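PDB 5KKU: polyketide synthase type I from Bacillus amyloliquefaciens, which probably dehydrates acyl intermediates during polyketide antibiotic assembly, this chain being the N-terminal dehydratase domain of a much larger multidomain synthase. Local coordinates for residues R58-Q64 with D107-Q113; F72-V78 with E90-A96; D257-F263 with C276-K282. All blocks are in the same frame, centred on the assembly; numbering follows the deposited sequence.

Of the contact strands, 55-62 comes first along the chain, and interaction 1 is completed only when the chain returns along 107-113. Within that excursion lies interaction 2, the hairpin of strands 73-83 and 86-97, so the second contact nests wholly in the first. The two touch where Asn109 and Ile91 bond through their backbones, which places four strands of the N-terminal hotdog side by side. Interaction 3 follows in series as the hairpin 258-266 with 272-283 of the C-terminal hotdog. Strand 219-229 pairs with both 55-62 and 272-283, and thus bridges interactions 1 and 3 across the junction of the two hotdogs; no contacts cross along the chain.

Interaction 1 (R58-Q64 with D107-Q113); sequences RQIIFKQ and DENMECQ
Between the antiparallel pairs Arg58-Gln113 and Ile61-Glu111 the register slips by one residue, a beta bulge that leaves Ile60 CG1 packed against Cys112 CB at 3.6 Å. Beyond it, Ile61 and Glu111 lie side by side. Glu111 CG sits between its own backbone N and carbonyl carbon (chi1 76°), and the extended chain beyond carries the carboxylate along the isoleucine, CD to Ile61 CD1 being 3.7 Å. Lysine suits position 63 because its long, extended chain can cross Glu111 and offer NZ to OE1 at 2.9 Å, on the lone pair turned away from the other oxygen. A second, weak salt bridge runs from Lys63 NZ to Glu108 OE1 at 3.5 Å, so one ammonium probably serves two carboxylates, with Lys88 adding a long, weak ion pair to Glu111 OE2. These strands belong to the N-terminal hotdog, whose sheet curls round helix 37-49. Phe62 and Met110 occupy the face opposite Ile61 and Glu111, where Met110 SD stands obliquely 5.2 Å from the Phe62 ring centroid in a Met-aromatic contact, and Met110 also touches Leu38 and Leu42 of the helix. Ile60 CG2 covers one face of the same ring, off-centre. Where the first segment leaves the strand, Gln64 O accepts from Asn109 ND2 at 2.8 Å, close to the asparagine's amide plane; Asn109 OD1 bonds Ser93 OG of strand 86-97, so both ends of the amide are used.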
loop_
_atom_site.group_PDB
_atom_site.type_symbol
_atom_site.label_atom_id
_atom_site.label_comp_id
_atom_site.label_asym_id
_atom_site.label_seq_id
_atom_site.Cartn_x
_atom_site.Cartn_y
_atom_site.Cartn_z
ATOM N N ARG A 58 2.634 -11.314 -6.945
ATOM C CA ARG A 58 2.308 -10.956 -8.294
ATOM C C ARG A 58 0.807 -10.922 -8.532
ATOM O O ARG A 58 0.083 -11.542 -7.845
ATOM C CB ARG A 58 2.968 -11.900 -9.270
ATOM C CG ARG A 58 4.422 -12.137 -9.003
ATOM C CD ARG A 58 5.027 -12.920 -10.131
ATOM N NE ARG A 58 6.396 -13.284 -9.880
ATOM C CZ ARG A 58 6.996 -14.309 -10.451
ATOM N NH1 ARG A 58 6.346 -15.057 -11.297
ATOM N NH2 ARG A 58 8.249 -14.577 -10.168
ATOM N N GLN A 59 0.376 -10.252 -9.566
ATOM C CA GLN A 59 -1.016 -10.145 -9.932
ATOM C C GLN A 59 -1.917 -9.854 -8.761
ATOM O O GLN A 59 -2.918 -10.447 -8.586
ATOM C CB GLN A 59 -1.493 -11.368 -10.687
ATOM C CG GLN A 59 -0.612 -11.794 -11.832
ATOM C CD GLN A 59 -0.366 -10.712 -12.842
ATOM O OE1 GLN A 59 -1.279 -10.223 -13.449
ATOM N NE2 GLN A 59 0.873 -10.336 -13.017
ATOM N N ILE A 60 -1.575 -8.864 -7.973
ATOM C CA ILE A 60 -2.384 -8.428 -6.865
ATOM C C ILE A 60 -3.633 -7.705 -7.300
ATOM O O ILE A 60 -3.601 -6.896 -8.159
ATOM C CB ILE A 60 -1.579 -7.516 -5.968
ATOM C CG1 ILE A 60 -0.334 -8.228 -5.525
ATOM C CG2 ILE A 60 -2.388 -7.057 -4.786
ATOM C CD1 ILE A 60 0.600 -7.386 -4.737
ATOM N N ILE A 61 -4.738 -7.998 -6.681
ATOM C CA ILE A 61 -5.952 -7.282 -6.939
ATOM C C ILE A 61 -6.576 -6.841 -5.648
ATOM O O ILE A 61 -6.840 -7.639 -4.841
ATOM C CB ILE A 61 -6.978 -8.130 -7.678
ATOM C CG1 ILE A 61 -6.399 -8.735 -8.917
ATOM C CG2 ILE A 61 -8.190 -7.312 -8.034
ATOM C CD1 ILE A 61 -7.281 -9.769 -9.569
ATOM N N PHE A 62 -6.819 -5.567 -5.501
ATOM C CA PHE A 62 -7.435 -5.039 -4.329
ATOM C C PHE A 62 -8.926 -4.924 -4.548
ATOM O O PHE A 62 -9.381 -4.326 -5.476
ATOM C CB PHE A 62 -6.855 -3.680 -3.958
ATOM C CG PHE A 62 -5.392 -3.675 -3.668
ATOM C CD1 PHE A 62 -4.889 -4.316 -2.593
ATOM C CD2 PHE A 62 -4.553 -2.965 -4.431
ATOM C CE1 PHE A 62 -3.563 -4.291 -2.320
ATOM C CE2 PHE A 62 -3.232 -2.935 -4.167
ATOM C CZ PHE A 62 -2.733 -3.602 -3.112
ATOM N N LYS A 63 -9.689 -5.539 -3.681
ATOM C CA LYS A 63 -11.114 -5.613 -3.855
ATOM C C LYS A 63 -12.353 -5.298 -3.044
ATOM O O LYS A 63 -13.367 -4.989 -3.601
ATOM C CB LYS A 63 -11.586 -7.042 -3.819
ATOM C CG LYS A 63 -10.826 -7.941 -4.767
ATOM C CD LYS A 63 -11.487 -9.275 -5.020
ATOM C CE LYS A 63 -10.513 -10.271 -5.573
ATOM N NZ LYS A 63 -10.900 -11.687 -5.485
ATOM N N GLN A 64 -12.321 -5.158 -1.815
ATOM C CA GLN A 64 -13.358 -4.559 -1.024
ATOM C C GLN A 64 -12.521 -3.915 0.106
ATOM O O GLN A 64 -11.657 -4.529 0.601
ATOM C CB GLN A 64 -14.459 -5.466 -0.552
ATOM C CG GLN A 64 -15.724 -4.792 -0.189
ATOM C CD GLN A 64 -16.546 -4.326 -1.353
ATOM O OE1 GLN A 64 -16.141 -3.477 -2.061
ATOM N NE2 GLN A 64 -17.709 -4.861 -1.507
ATOM N N ASP A 107 -16.654 -10.523 2.784
ATOM C CA ASP A 107 -16.200 -9.706 1.701
ATOM C C ASP A 107 -14.882 -10.179 1.173
ATOM O O ASP A 107 -14.046 -10.577 1.905
ATOM C CB ASP A 107 -16.075 -8.257 2.128
ATOM C CG ASP A 107 -17.386 -7.591 2.287
ATOM O OD1 ASP A 107 -18.252 -7.704 1.437
ATOM O OD2 ASP A 107 -17.551 -6.930 3.280
ATOM N N GLU A 108 -14.701 -10.133 -0.116
ATOM C CA GLU A 108 -13.392 -10.406 -0.643
ATOM C C GLU A 108 -12.583 -9.122 -0.670
ATOM O O GLU A 108 -13.022 -8.110 -1.140
ATOM C CB GLU A 108 -13.484 -11.034 -1.990
ATOM C CG GLU A 108 -14.363 -12.234 -2.013
ATOM C CD GLU A 108 -14.350 -12.963 -3.314
ATOM O OE1 GLU A 108 -14.084 -12.383 -4.351
ATOM O OE2 GLU A 108 -14.623 -14.148 -3.284
ATOM N N ASN A 109 -11.402 -9.177 -0.113
ATOM C CA ASN A 109 -10.584 -8.007 0.040
ATOM C C ASN A 109 -9.402 -7.940 -0.879
ATOM O O ASN A 109 -9.067 -6.923 -1.337
ATOM C CB ASN A 109 -10.190 -7.819 1.497
ATOM C CG ASN A 109 -11.383 -7.703 2.412
ATOM O OD1 ASN A 109 -11.569 -8.488 3.292
ATOM N ND2 ASN A 109 -12.186 -6.737 2.173
ATOM N N MET A 110 -8.843 -9.081 -1.197
ATOM C CA MET A 110 -7.670 -9.143 -2.006
ATOM C C MET A 110 -7.263 -10.529 -2.459
ATOM O O MET A 110 -7.483 -11.485 -1.774
ATOM C CB MET A 110 -6.538 -8.497 -1.269
ATOM C CG MET A 110 -5.295 -8.364 -2.066
ATOM S SD MET A 110 -3.878 -8.249 -1.038
ATOM C CE MET A 110 -3.123 -9.826 -1.349
ATOM N N GLU A 111 -6.651 -10.603 -3.628
ATOM C CA GLU A 111 -6.054 -11.809 -4.146
ATOM C C GLU A 111 -4.715 -11.571 -4.789
ATOM O O GLU A 111 -4.461 -10.552 -5.273
ATOM C CB GLU A 111 -6.978 -12.507 -5.113
ATOM C CG GLU A 111 -7.067 -11.871 -6.467
ATOM C CD GLU A 111 -7.817 -12.709 -7.460
ATOM O OE1 GLU A 111 -9.036 -12.755 -7.361
ATOM O OE2 GLU A 111 -7.180 -13.289 -8.338
ATOM N N CYS A 112 -3.827 -12.520 -4.720
ATOM C CA CYS A 112 -2.569 -12.432 -5.427
ATOM C C CYS A 112 -1.945 -13.805 -5.621
ATOM O O CYS A 112 -2.460 -14.763 -5.150
ATOM C CB CYS A 112 -1.597 -11.517 -4.706
ATOM S SG CYS A 112 -1.030 -12.077 -3.116
ATOM N N GLN A 113 -0.788 -13.883 -6.234
ATOM C CA GLN A 113 -0.052 -15.111 -6.371
ATOM C C GLN A 113 1.282 -14.989 -5.704
ATOM O O GLN A 113 2.042 -14.125 -5.993
ATOM C CB GLN A 113 0.147 -15.450 -7.812
ATOM C CG GLN A 113 -1.106 -15.617 -8.570
ATOM C CD GLN A 113 -1.712 -16.989 -8.385
ATOM O OE1 GLN A 113 -1.041 -17.973 -8.089
ATOM N NE2 GLN A 113 -2.992 -17.046 -8.546
#

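Interaction 2 (F72-V78 with E90-A96); sequences FDKHLYV and EITSEKA
Two CH-pi contacts tighten the open end of this hairpin: Lys95 lays its aliphatic chain across one face of Phe72, and Ala96 sets its methyl over the centre of the His75 ring. Lys95 CD lies 3.8 Å from the Phe72 ring centroid, while NZ, farther along, offers at most a weak cation-pi attraction. Phe72 CG takes the position between backbone N and carbonyl carbon (chi1 53°), which turns the ring toward the lysine. Alanine fits diagonally across from His75 because a lone CB, 3.8 Å from the ring centroid, can rest on the flat imidazole. Also well packed is the sheet face of Leu76, Ser93, Val78 and Ile91. There Val78 CG2 meets Ile91 CG1 at 3.8 Å and Leu76 CD1 meets Ser93 CB at 3.6 Å, and the three apolar residues touch helix 37-49, the central helix of the hotdog. The loose side lies at Glu90, whose end leads away, and at the partly exposed Thr92. Tyr77 lies along this partly exposed face, held by its bond from OH to Glu94 OE1 at 2.9 Å, nearly along the C-O axis, with ring and carboxylate nearly coplanar. Gly103 N serves Glu94 OE2, and Arg106 makes a long, weak ion pair with OE1; both oxygens of this buried carboxylate thus accept bonds, which would probably favour its ionised form.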
loop_
_atom_site.group_PDB
_atom_site.type_symbol
_atom_site.label_atom_id
_atom_site.label_comp_id
_atom_site.label_asym_id
_atom_site.label_seq_id
_atom_site.Cartn_x
_atom_site.Cartn_y
_atom_site.Cartn_z
ATOM N N PHE A 72 -18.606 -2.472 15.120
ATOM C CA PHE A 72 -17.949 -3.732 14.762
ATOM C C PHE A 72 -16.466 -3.680 14.430
ATOM O O PHE A 72 -15.986 -2.779 13.860
ATOM C CB PHE A 72 -18.670 -4.466 13.627
ATOM C CG PHE A 72 -18.892 -3.640 12.426
ATOM C CD1 PHE A 72 -17.921 -3.508 11.495
ATOM C CD2 PHE A 72 -20.046 -2.950 12.270
ATOM C CE1 PHE A 72 -18.099 -2.735 10.399
ATOM C CE2 PHE A 72 -20.239 -2.170 11.197
ATOM C CZ PHE A 72 -19.264 -2.070 10.253
ATOM N N ASP A 73 -15.740 -4.706 14.765
ATOM C CA ASP A 73 -14.391 -4.854 14.289
ATOM C C ASP A 73 -14.390 -5.715 13.035
ATOM O O ASP A 73 -15.416 -5.945 12.459
ATOM C CB ASP A 73 -13.527 -5.487 15.351
ATOM C CG ASP A 73 -13.459 -4.682 16.600
ATOM O OD1 ASP A 73 -13.465 -3.469 16.531
ATOM O OD2 ASP A 73 -13.377 -5.263 17.649
ATOM N N LYS A 74 -13.251 -6.206 12.612
ATOM C CA LYS A 74 -13.203 -7.139 11.519
ATOM C C LYS A 74 -12.288 -8.301 11.780
ATOM O O LYS A 74 -11.274 -8.141 12.336
ATOM C CB LYS A 74 -12.805 -6.459 10.231
ATOM C CG LYS A 74 -13.800 -5.503 9.702
ATOM C CD LYS A 74 -15.052 -6.179 9.286
ATOM C CE LYS A 74 -15.395 -5.743 7.907
ATOM N NZ LYS A 74 -16.021 -4.407 7.858
ATOM N N HIS A 75 -12.689 -9.472 11.348
ATOM C CA HIS A 75 -11.827 -10.620 11.261
ATOM C C HIS A 75 -11.491 -10.906 9.855
ATOM O O HIS A 75 -12.335 -11.003 9.051
ATOM C CB HIS A 75 -12.469 -11.851 11.878
ATOM C CG HIS A 75 -12.399 -11.881 13.360
ATOM N ND1 HIS A 75 -12.793 -12.960 14.089
ATOM C CD2 HIS A 75 -12.001 -10.955 14.247
ATOM C CE1 HIS A 75 -12.632 -12.706 15.361
ATOM N NE2 HIS A 75 -12.145 -11.499 15.484
ATOM N N LEU A 76 -10.241 -11.070 9.544
ATOM C CA LEU A 76 -9.809 -11.374 8.210
ATOM C C LEU A 76 -9.363 -12.827 8.084
ATOM O O LEU A 76 -8.804 -13.380 8.960
ATOM C CB LEU A 76 -8.667 -10.438 7.839
ATOM C CG LEU A 76 -9.013 -9.053 7.345
ATOM C CD1 LEU A 76 -9.929 -8.308 8.280
ATOM C CD2 LEU A 76 -7.777 -8.269 7.021
ATOM N N TYR A 77 -9.637 -13.457 6.974
ATOM C CA TYR A 77 -9.223 -14.826 6.730
ATOM C C TYR A 77 -8.256 -14.904 5.542
ATOM O O TYR A 77 -8.635 -14.691 4.437
ATOM C CB TYR A 77 -10.433 -15.725 6.523
ATOM C CG TYR A 77 -11.448 -15.685 7.621
ATOM C CD1 TYR A 77 -11.187 -16.240 8.826
ATOM C CD2 TYR A 77 -12.665 -15.081 7.450
ATOM C CE1 TYR A 77 -12.098 -16.208 9.827
ATOM C CE2 TYR A 77 -13.589 -15.056 8.449
ATOM C CZ TYR A 77 -13.282 -15.626 9.642
ATOM O OH TYR A 77 -14.146 -15.628 10.654
ATOM N N VAL A 78 -6.998 -15.192 5.816
ATOM C CA VAL A 78 -5.988 -15.314 4.780
ATOM C C VAL A 78 -5.777 -16.759 4.391
ATOM O O VAL A 78 -5.321 -17.540 5.168
ATOM C CB VAL A 78 -4.649 -14.661 5.161
ATOM C CG1 VAL A 78 -3.717 -14.652 4.001
ATOM C CG2 VAL A 78 -4.824 -13.252 5.615
ATOM N N GLU A 90 -5.773 -15.510 -0.900
ATOM C CA GLU A 90 -6.943 -14.671 -0.868
ATOM C C GLU A 90 -7.269 -14.221 0.525
ATOM O O GLU A 90 -7.192 -14.998 1.444
ATOM C CB GLU A 90 -8.122 -15.390 -1.459
ATOM C CG GLU A 90 -8.030 -15.551 -2.943
ATOM C CD GLU A 90 -9.140 -16.394 -3.490
ATOM O OE1 GLU A 90 -9.921 -15.903 -4.305
ATOM O OE2 GLU A 90 -9.232 -17.552 -3.070
ATOM N N ILE A 91 -7.663 -12.981 0.647
ATOM C CA ILE A 91 -8.080 -12.427 1.904
ATOM C C ILE A 91 -9.553 -12.048 1.899
ATOM O O ILE A 91 -10.028 -11.307 1.090
ATOM C CB ILE A 91 -7.245 -11.227 2.271
ATOM C CG1 ILE A 91 -5.786 -11.578 2.294
ATOM C CG2 ILE A 91 -7.710 -10.668 3.590
ATOM C CD1 ILE A 91 -4.932 -10.429 2.641
ATOM N N THR A 92 -10.297 -12.576 2.829
ATOM C CA THR A 92 -11.658 -12.160 2.988
ATOM C C THR A 92 -11.817 -11.640 4.393
ATOM O O THR A 92 -10.939 -11.758 5.160
ATOM C CB THR A 92 -12.640 -13.309 2.742
ATOM O OG1 THR A 92 -12.364 -14.362 3.633
ATOM C CG2 THR A 92 -12.523 -13.776 1.404
ATOM N N SER A 93 -12.984 -11.125 4.712
ATOM C CA SER A 93 -13.233 -10.606 6.033
ATOM C C SER A 93 -14.674 -10.594 6.476
ATOM O O SER A 93 -15.567 -10.670 5.698
ATOM C CB SER A 93 -12.657 -9.218 6.168
ATOM O OG SER A 93 -13.074 -8.419 5.139
ATOM N N GLU A 94 -14.885 -10.420 7.755
ATOM C CA GLU A 94 -16.181 -10.533 8.341
ATOM C C GLU A 94 -16.311 -9.653 9.530
ATOM O O GLU A 94 -15.351 -9.398 10.143
ATOM C CB GLU A 94 -16.337 -11.969 8.780
ATOM C CG GLU A 94 -17.651 -12.395 9.325
ATOM C CD GLU A 94 -17.534 -13.599 10.217
ATOM O OE1 GLU A 94 -16.643 -14.399 10.039
ATOM O OE2 GLU A 94 -18.372 -13.746 11.085
ATOM N N LYS A 95 -17.518 -9.204 9.839
ATOM C CA LYS A 95 -17.729 -8.406 11.020
ATOM C C LYS A 95 -17.494 -9.242 12.302
ATOM O O LYS A 95 -17.802 -10.412 12.341
ATOM C CB LYS A 95 -19.116 -7.807 11.032
ATOM C CG LYS A 95 -19.326 -6.517 10.291
ATOM C CD LYS A 95 -20.778 -6.071 10.454
ATOM C CE LYS A 95 -21.344 -5.185 9.359
ATOM N NZ LYS A 95 -21.415 -5.793 8.025
ATOM N N ALA A 96 -16.950 -8.639 13.332
ATOM C CA ALA A 96 -16.849 -9.291 14.619
ATOM C C ALA A 96 -17.081 -8.300 15.723
ATOM O O ALA A 96 -17.030 -7.143 15.509
ATOM C CB ALA A 96 -15.511 -9.933 14.777
#

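Interaction 3 (D257-F263 with C276-K282); sequences DVYSADF and CEKLTVK
With chi1 at 69°, Phe263 holds its CG between its own backbone N and carbonyl carbon, and this swings the ring onto Cys276. Cys276 CB then stands over the middle of the ring, 3.6 Å from the Phe263 centroid, while SG reaches out obliquely to lie 3.5 Å from Phe263 CE2. Cysteine suits the spot, being small enough to lie against a ring face and polarisable enough to meet it through sulfur. Leu279 CD2 closes in on the edge of the same ring. Tyr259 repeats the torsion (chi1 63°), here bringing one ring face over Val281 CG2, which is 3.6 Å from its centroid and displaced toward the rim. The strands form a hairpin of the C-terminal hotdog, flanked by strand 236-248 beside the first and strand 219-229 beside the second; the Phe263 side chain lies about 10 Å from that of Asp198, the predicted proton donor. Between Ala261-Leu279 and Phe263-Cys276 the register shifts by one, a beta bulge that puts the extra residue on the 276-282 side. Asp262 OD1 faces Lys278 N here, but so closely that the detail of the bond is doubtful. On the side of the sheet away from the rings, Lys278 curls its chain back to donate from NZ to Ser260 OG at 3.0 Å, its length letting an exposed residue reach a buried hydroxyl.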
loop_
_atom_site.group_PDB
_atom_site.type_symbol
_atom_site.label_atom_id
_atom_site.label_comp_id
_atom_site.label_asym_id
_atom_site.label_seq_id
_atom_site.Cartn_x
_atom_site.Cartn_y
_atom_site.Cartn_z
ATOM N N ASP A 257 -9.248 7.202 -16.412
ATOM C CA ASP A 257 -9.816 6.106 -15.658
ATOM C C ASP A 257 -8.826 5.289 -14.846
ATOM O O ASP A 257 -9.136 4.950 -13.759
ATOM C CB ASP A 257 -10.819 5.247 -16.477
ATOM C CG ASP A 257 -10.379 4.938 -17.943
ATOM O OD1 ASP A 257 -10.435 5.797 -18.816
ATOM O OD2 ASP A 257 -10.028 3.781 -18.263
ATOM N N VAL A 258 -7.690 4.932 -15.405
ATOM C CA VAL A 258 -6.811 4.126 -14.688
ATOM C C VAL A 258 -5.676 4.850 -15.156
ATOM O O VAL A 258 -5.748 5.468 -16.169
ATOM C CB VAL A 258 -6.893 2.676 -15.075
ATOM C CG1 VAL A 258 -5.847 1.875 -14.368
ATOM C CG2 VAL A 258 -8.257 2.150 -14.721
ATOM N N TYR A 259 -4.668 4.830 -14.344
ATOM C CA TYR A 259 -3.263 4.955 -14.728
ATOM C C TYR A 259 -2.359 4.106 -13.836
ATOM O O TYR A 259 -2.720 3.765 -12.709
ATOM C CB TYR A 259 -2.808 6.422 -14.724
ATOM C CG TYR A 259 -2.840 7.148 -13.397
ATOM C CD1 TYR A 259 -1.745 7.127 -12.542
ATOM C CD2 TYR A 259 -3.945 7.902 -13.026
ATOM C CE1 TYR A 259 -1.765 7.812 -11.337
ATOM C CE2 TYR A 259 -3.972 8.591 -11.828
ATOM C CZ TYR A 259 -2.882 8.540 -10.985
ATOM O OH TYR A 259 -2.909 9.224 -9.790
ATOM N N SER A 260 -1.165 3.843 -14.291
ATOM C CA SER A 260 -0.307 2.902 -13.658
ATOM C C SER A 260 1.162 3.278 -13.810
ATOM O O SER A 260 1.518 3.918 -14.739
ATOM C CB SER A 260 -0.602 1.522 -14.219
ATOM O OG SER A 260 0.092 1.334 -15.385
ATOM N N ALA A 261 1.964 2.882 -12.832
ATOM C CA ALA A 261 3.381 3.196 -12.726
ATOM C C ALA A 261 4.154 2.202 -11.883
ATOM O O ALA A 261 3.605 1.486 -11.135
ATOM C CB ALA A 261 3.575 4.590 -12.156
ATOM N N ASP A 262 5.351 2.105 -11.847
ATOM C CA ASP A 262 6.380 1.355 -11.160
ATOM C C ASP A 262 7.001 2.255 -10.155
ATOM O O ASP A 262 7.107 3.434 -10.389
ATOM C CB ASP A 262 7.520 0.966 -12.093
ATOM C CG ASP A 262 7.162 -0.096 -13.102
ATOM O OD1 ASP A 262 6.150 -0.762 -12.964
ATOM O OD2 ASP A 262 7.950 -0.248 -14.040
ATOM N N PHE A 263 7.378 1.772 -9.003
ATOM C CA PHE A 263 8.172 2.558 -8.105
ATOM C C PHE A 263 9.227 1.675 -7.511
ATOM O O PHE A 263 9.045 0.497 -7.487
ATOM C CB PHE A 263 7.340 3.349 -7.049
ATOM C CG PHE A 263 6.643 2.520 -5.998
ATOM C CD1 PHE A 263 7.314 1.987 -4.928
ATOM C CD2 PHE A 263 5.293 2.330 -6.055
ATOM C CE1 PHE A 263 6.657 1.256 -3.969
ATOM C CE2 PHE A 263 4.649 1.601 -5.110
ATOM C CZ PHE A 263 5.338 1.061 -4.065
ATOM N N CYS A 276 8.168 -2.349 -6.998
ATOM C CA CYS A 276 6.807 -2.434 -7.350
ATOM C C CYS A 276 6.624 -2.243 -8.821
ATOM O O CYS A 276 6.891 -1.227 -9.340
ATOM C CB CYS A 276 6.009 -1.426 -6.568
ATOM S SG CYS A 276 4.269 -1.441 -6.836
ATOM N N GLU A 277 6.094 -3.228 -9.481
ATOM C CA GLU A 277 5.928 -3.151 -10.899
ATOM C C GLU A 277 4.498 -2.922 -11.252
ATOM O O GLU A 277 3.676 -3.703 -10.885
ATOM C CB GLU A 277 6.384 -4.433 -11.526
ATOM C CG GLU A 277 7.836 -4.524 -11.772
ATOM C CD GLU A 277 8.191 -5.831 -12.369
ATOM O OE1 GLU A 277 7.422 -6.320 -13.202
ATOM O OE2 GLU A 277 9.217 -6.360 -11.999
ATOM N N LYS A 278 4.245 -1.847 -11.942
ATOM C CA LYS A 278 2.953 -1.506 -12.423
ATOM C C LYS A 278 1.852 -1.420 -11.361
ATOM O O LYS A 278 0.949 -2.192 -11.352
ATOM C CB LYS A 278 2.579 -2.418 -13.576
ATOM C CG LYS A 278 1.541 -1.835 -14.484
ATOM C CD LYS A 278 0.685 -2.898 -15.116
ATOM C CE LYS A 278 0.193 -2.482 -16.491
ATOM N NZ LYS A 278 -0.698 -1.293 -16.545
ATOM N N LEU A 279 1.913 -0.428 -10.501
ATOM C CA LEU A 279 0.814 -0.162 -9.597
ATOM C C LEU A 279 -0.274 0.542 -10.338
ATOM O O LEU A 279 -0.122 1.625 -10.802
ATOM C CB LEU A 279 1.250 0.601 -8.364
ATOM C CG LEU A 279 0.195 1.389 -7.611
ATOM C CD1 LEU A 279 -0.663 0.471 -6.803
ATOM C CD2 LEU A 279 0.776 2.454 -6.735
ATOM N N THR A 280 -1.398 -0.093 -10.486
ATOM C CA THR A 280 -2.480 0.504 -11.202
ATOM C C THR A 280 -3.429 1.069 -10.214
ATOM O O THR A 280 -3.764 0.437 -9.304
ATOM C CB THR A 280 -3.192 -0.490 -12.107
ATOM O OG1 THR A 280 -2.317 -0.909 -13.134
ATOM C CG2 THR A 280 -4.363 0.157 -12.763
ATOM N N VAL A 281 -3.872 2.281 -10.461
ATOM C CA VAL A 281 -4.766 2.983 -9.593
ATOM C C VAL A 281 -6.008 3.454 -10.333
ATOM O O VAL A 281 -5.922 3.750 -11.473
ATOM C CB VAL A 281 -4.041 4.110 -8.860
ATOM C CG1 VAL A 281 -2.778 3.596 -8.186
ATOM C CG2 VAL A 281 -3.743 5.270 -9.773
ATOM N N LYS A 282 -7.154 3.497 -9.665
ATOM C CA LYS A 282 -8.376 3.917 -10.341
ATOM C C LYS A 282 -9.098 5.077 -9.667
ATOM O O LYS A 282 -9.484 4.990 -8.502
ATOM C CB LYS A 282 -9.333 2.730 -10.490
ATOM C CG LYS A 282 -10.031 2.661 -11.839
ATOM C CD LYS A 282 -11.026 1.513 -11.889
ATOM C CE LYS A 282 -11.934 1.518 -10.670
ATOM N NZ LYS A 282 -12.820 0.320 -10.633
#